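PDB 5ZRD: tyrosinase from Burkholderia thailandensis, which probably uses a pair of copper ions to hydroxylate monophenols to catechols and oxidise these to quinones, as other tyrosinases do. Local coordinates for residues A[249-254]-A[341-346]. Numbering follows the deposited sequence.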
ATOM      1  N   ASN A 249      12.193  40.335   7.308  1.00 34.97           N
ATOM      2  CA  ASN A 249      11.143  40.159   6.301  1.00 30.40           C
ATOM      3  C   ASN A 249      10.134  39.138   6.848  1.00 32.22           C
ATOM      4  O   ASN A 249      10.432  38.426   7.794  1.00 33.63           O
ATOM      5  CB  ASN A 249      11.730  39.746   4.947  1.00 30.51           C
ATOM      6  CG  ASN A 249      12.457  38.412   4.973  1.00 36.13           C
ATOM      7  OD1 ASN A 249      11.851  37.360   5.194  1.00 32.95           O
ATOM      8  ND2 ASN A 249      13.757  38.431   4.707  1.00 37.77           N
ATOM      9  N   TYR A 250       8.973  39.050   6.230  1.00 30.47           N
ATOM     10  CA  TYR A 250       7.901  38.212   6.691  1.00 30.73           C
ATOM     11  C   TYR A 250       8.298  36.730   6.591  1.00 29.91           C
ATOM     12  O   TYR A 250       8.009  35.952   7.477  1.00 28.49           O
ATOM     13  CB  TYR A 250       6.601  38.452   5.919  1.00 25.74           C
ATOM     14  CG  TYR A 250       5.537  37.481   6.353  1.00 25.96           C
ATOM     15  CD1 TYR A 250       4.927  37.602   7.586  1.00 27.69           C
ATOM     16  CD2 TYR A 250       5.222  36.371   5.586  1.00 28.41           C
ATOM     17  CE1 TYR A 250       4.012  36.662   8.048  1.00 27.71           C
ATOM     18  CE2 TYR A 250       4.317  35.419   6.031  1.00 29.10           C
ATOM     19  CZ  TYR A 250       3.708  35.567   7.265  1.00 27.52           C
ATOM     20  OH  TYR A 250       2.807  34.637   7.682  1.00 27.29           O
ATOM     21  N   THR A 251       8.962  36.335   5.532  1.00 30.10           N
ATOM     22  CA  THR A 251       9.321  34.917   5.412  1.00 30.96           C
ATOM     23  C   THR A 251      10.065  34.444   6.675  1.00 30.45           C
ATOM     24  O   THR A 251       9.663  33.437   7.258  1.00 29.74           O
ATOM     25  CB  THR A 251      10.070  34.628   4.110  1.00 30.20           C
ATOM     26  OG1 THR A 251       9.245  35.047   3.018  1.00 33.69           O
ATOM     27  CG2 THR A 251      10.384  33.159   3.946  1.00 29.69           C
ATOM     28  N   VAL A 252      11.073  35.171   7.154  1.00 28.50           N
ATOM     29  CA  VAL A 252      11.889  34.637   8.216  1.00 29.53           C
ATOM     30  C   VAL A 252      11.313  35.040   9.569  1.00 30.53           C
ATOM     31  O   VAL A 252      11.640  34.409  10.584  1.00 27.27           O
ATOM     32  CB  VAL A 252      13.359  35.045   8.068  1.00 31.15           C
ATOM     33  CG1 VAL A 252      13.888  34.560   6.738  1.00 31.64           C
ATOM     34  CG2 VAL A 252      13.599  36.535   8.258  1.00 29.95           C
ATOM     35  N   PHE A 253      10.438  36.058   9.568  1.00 29.26           N
ATOM     36  CA  PHE A 253       9.681  36.369  10.745  1.00 26.74           C
ATOM     37  C   PHE A 253       8.713  35.225  11.063  1.00 27.90           C
ATOM     38  O   PHE A 253       8.448  34.940  12.236  1.00 26.39           O
ATOM     39  CB  PHE A 253       8.880  37.666  10.595  1.00 26.72           C
ATOM     40  CG  PHE A 253       7.965  37.985  11.752  1.00 22.16           C
ATOM     41  CD1 PHE A 253       8.483  38.441  12.948  1.00 22.00           C
ATOM     42  CD2 PHE A 253       6.606  37.742  11.673  1.00 22.88           C
ATOM     43  CE1 PHE A 253       7.648  38.729  14.019  1.00 24.23           C
ATOM     44  CE2 PHE A 253       5.760  38.003  12.744  1.00 23.40           C
ATOM     45  CZ  PHE A 253       6.283  38.505  13.919  1.00 24.41           C
ATOM     46  N   SER A 254       8.195  34.585  10.016  1.00 28.45           N
ATOM     47  CA  SER A 254       7.025  33.756  10.145  1.00 26.81           C
ATOM     48  C   SER A 254       7.326  32.425  10.840  1.00 28.75           C
ATOM     49  O   SER A 254       6.426  31.907  11.451  1.00 28.88           O
ATOM     50  CB  SER A 254       6.382  33.509   8.814  1.00 24.82           C
ATOM     51  OG  SER A 254       7.180  32.639   8.031  1.00 25.61           O
ATOM     52  N   ASP A 341       4.916  39.705   1.786  1.00 42.01           N
ATOM     53  CA  ASP A 341       5.460  38.969   0.683  1.00 46.30           C
ATOM     54  C   ASP A 341       6.147  37.746   1.291  1.00 44.68           C
ATOM     55  O   ASP A 341       6.535  37.744   2.439  1.00 42.28           O
ATOM     56  CB  ASP A 341       6.440  39.851  -0.100  1.00 52.39           C
ATOM     57  CG  ASP A 341       7.460  40.539   0.806  1.00 56.25           C
ATOM     58  OD1 ASP A 341       7.154  41.609   1.379  1.00 82.80           O
ATOM     59  OD2 ASP A 341       8.566  40.015   0.961  1.00 69.45           O
ATOM     60  N   ILE A 342       6.273  36.726   0.465  1.00 44.20           N
ATOM     61  CA  ILE A 342       6.859  35.478   0.766  1.00 39.95           C
ATOM     62  C   ILE A 342       7.878  35.178  -0.328  1.00 40.90           C
ATOM     63  O   ILE A 342       7.591  35.360  -1.486  1.00 41.80           O
ATOM     64  CB  ILE A 342       5.726  34.441   0.856  1.00 43.37           C
ATOM     65  CG1 ILE A 342       4.893  34.737   2.108  1.00 39.69           C
ATOM     66  CG2 ILE A 342       6.239  33.002   0.824  1.00 44.92           C
ATOM     67  CD1 ILE A 342       3.971  33.643   2.512  1.00 39.25           C
ATOM     68  N   ILE A 343       9.087  34.773   0.041  1.00 40.59           N
ATOM     69  CA  ILE A 343      10.091  34.404  -0.959  1.00 35.43           C
ATOM     70  C   ILE A 343       9.709  33.077  -1.590  1.00 35.28           C
ATOM     71  O   ILE A 343       9.710  32.067  -0.905  1.00 36.67           O
ATOM     72  CB  ILE A 343      11.470  34.311  -0.303  1.00 38.41           C
ATOM     73  CG1 ILE A 343      11.934  35.690   0.164  1.00 36.78           C
ATOM     74  CG2 ILE A 343      12.464  33.627  -1.222  1.00 37.54           C
ATOM     75  CD1 ILE A 343      12.930  35.630   1.306  1.00 34.96           C
ATOM     76  N   ARG A 344       9.403  33.081  -2.881  1.00 41.77           N
ATOM     77  CA  ARG A 344       8.949  31.867  -3.559  1.00 46.62           C
ATOM     78  C   ARG A 344       9.994  30.753  -3.383  1.00 39.25           C
ATOM     79  O   ARG A 344      11.163  30.917  -3.664  1.00 42.99           O
ATOM     80  CB  ARG A 344       8.679  32.134  -5.048  1.00 58.04           C
ATOM     81  CG  ARG A 344       7.206  32.147  -5.447  1.00 71.76           C
ATOM     82  CD  ARG A 344       6.451  33.416  -5.042  1.00 81.76           C
ATOM     83  NE  ARG A 344       6.624  34.565  -5.945  1.00 83.38           N
ATOM     84  CZ  ARG A 344       5.639  35.343  -6.417  1.00 80.16           C
ATOM     85  NH1 ARG A 344       5.928  36.425  -7.128  1.00 82.02           N
ATOM     86  NH2 ARG A 344       4.374  35.047  -6.172  1.00 68.36           N
ATOM     87  N   ASN A 345       9.546  29.630  -2.885  1.00 34.10           N
ATOM     88  CA  ASN A 345      10.294  28.370  -2.852  1.00 33.60           C
ATOM     89  C   ASN A 345      11.399  28.394  -1.794  1.00 32.41           C
ATOM     90  O   ASN A 345      12.266  27.492  -1.822  1.00 29.72           O
ATOM     91  CB  ASN A 345      10.839  27.973  -4.222  1.00 35.89           C
ATOM     92  CG  ASN A 345       9.753  27.466  -5.161  1.00 39.14           C
ATOM     93  OD1 ASN A 345       8.934  26.658  -4.765  1.00 48.06           O
ATOM     94  ND2 ASN A 345       9.758  27.889  -6.415  1.00 41.82           N
ATOM     95  N   TYR A 346      11.375  29.390  -0.903  1.00 26.67           N
ATOM     96  CA  TYR A 346      12.249  29.409   0.249  1.00 30.62           C
ATOM     97  C   TYR A 346      11.830  28.299   1.222  1.00 29.78           C
ATOM     98  O   TYR A 346      10.672  28.023   1.372  1.00 31.93           O
ATOM     99  CB  TYR A 346      12.223  30.765   0.956  1.00 29.17           C
ATOM    100  CG  TYR A 346      13.475  31.099   1.732  1.00 29.71           C
ATOM    101  CD1 TYR A 346      14.614  31.515   1.083  1.00 29.42           C
ATOM    102  CD2 TYR A 346      13.518  31.064   3.127  1.00 31.43           C
ATOM    103  CE1 TYR A 346      15.759  31.885   1.774  1.00 27.25           C
ATOM    104  CE2 TYR A 346      14.672  31.382   3.835  1.00 28.67           C
ATOM    105  CZ  TYR A 346      15.808  31.784   3.144  1.00 28.03           C
ATOM    106  OH  TYR A 346      16.959  32.160   3.783  1.00 29.03           O
TER
HETATM  107  O   HOH W   1       8.481  41.110   4.159  1.00 35.93           O
HETATM  108  O   HOH W   2       9.433  37.598   2.776  1.00 28.94           O
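The ring of Y250 carries CB of S254 on one face, 3.7 Å above its plane and displaced toward the rim, while its edge takes the main-chain O of D341 and CG1 of I342, the latter 3.9 Å from Y250 CD2. With CG anti to the backbone N (chi1 175°), this ring runs alongside the I342 side chain, pointing the same way, and its OH is hydrogen-bonded to V88 O. The Y346 ring meets T251 CG2 obliquely, 3.9 Å from CD2, and W262 of helix 256-265 also touches it. Between the rings sits the one direct hydrogen bond across the contact: I343 N donates to T251 OG1 at 3.0 Å and 160°, nearly straight. T251 CG2, anti to its backbone N, faces Y346, which puts OG1 toward I343. N249 caps the helix, its OD1 accepting from V252 N (3.0 Å) above the carbonyl plane. Water 1 accepts from Y250 N and donates to D341 OD1; water 2 links T251 OG1, 2.6 Å away, to D341 O. The loop following helix 315-334 is thus tied to the first turn of helix 250-254, where D341's carboxylate, reaching a first-turn N-H through water, would probably be favoured in its charged form.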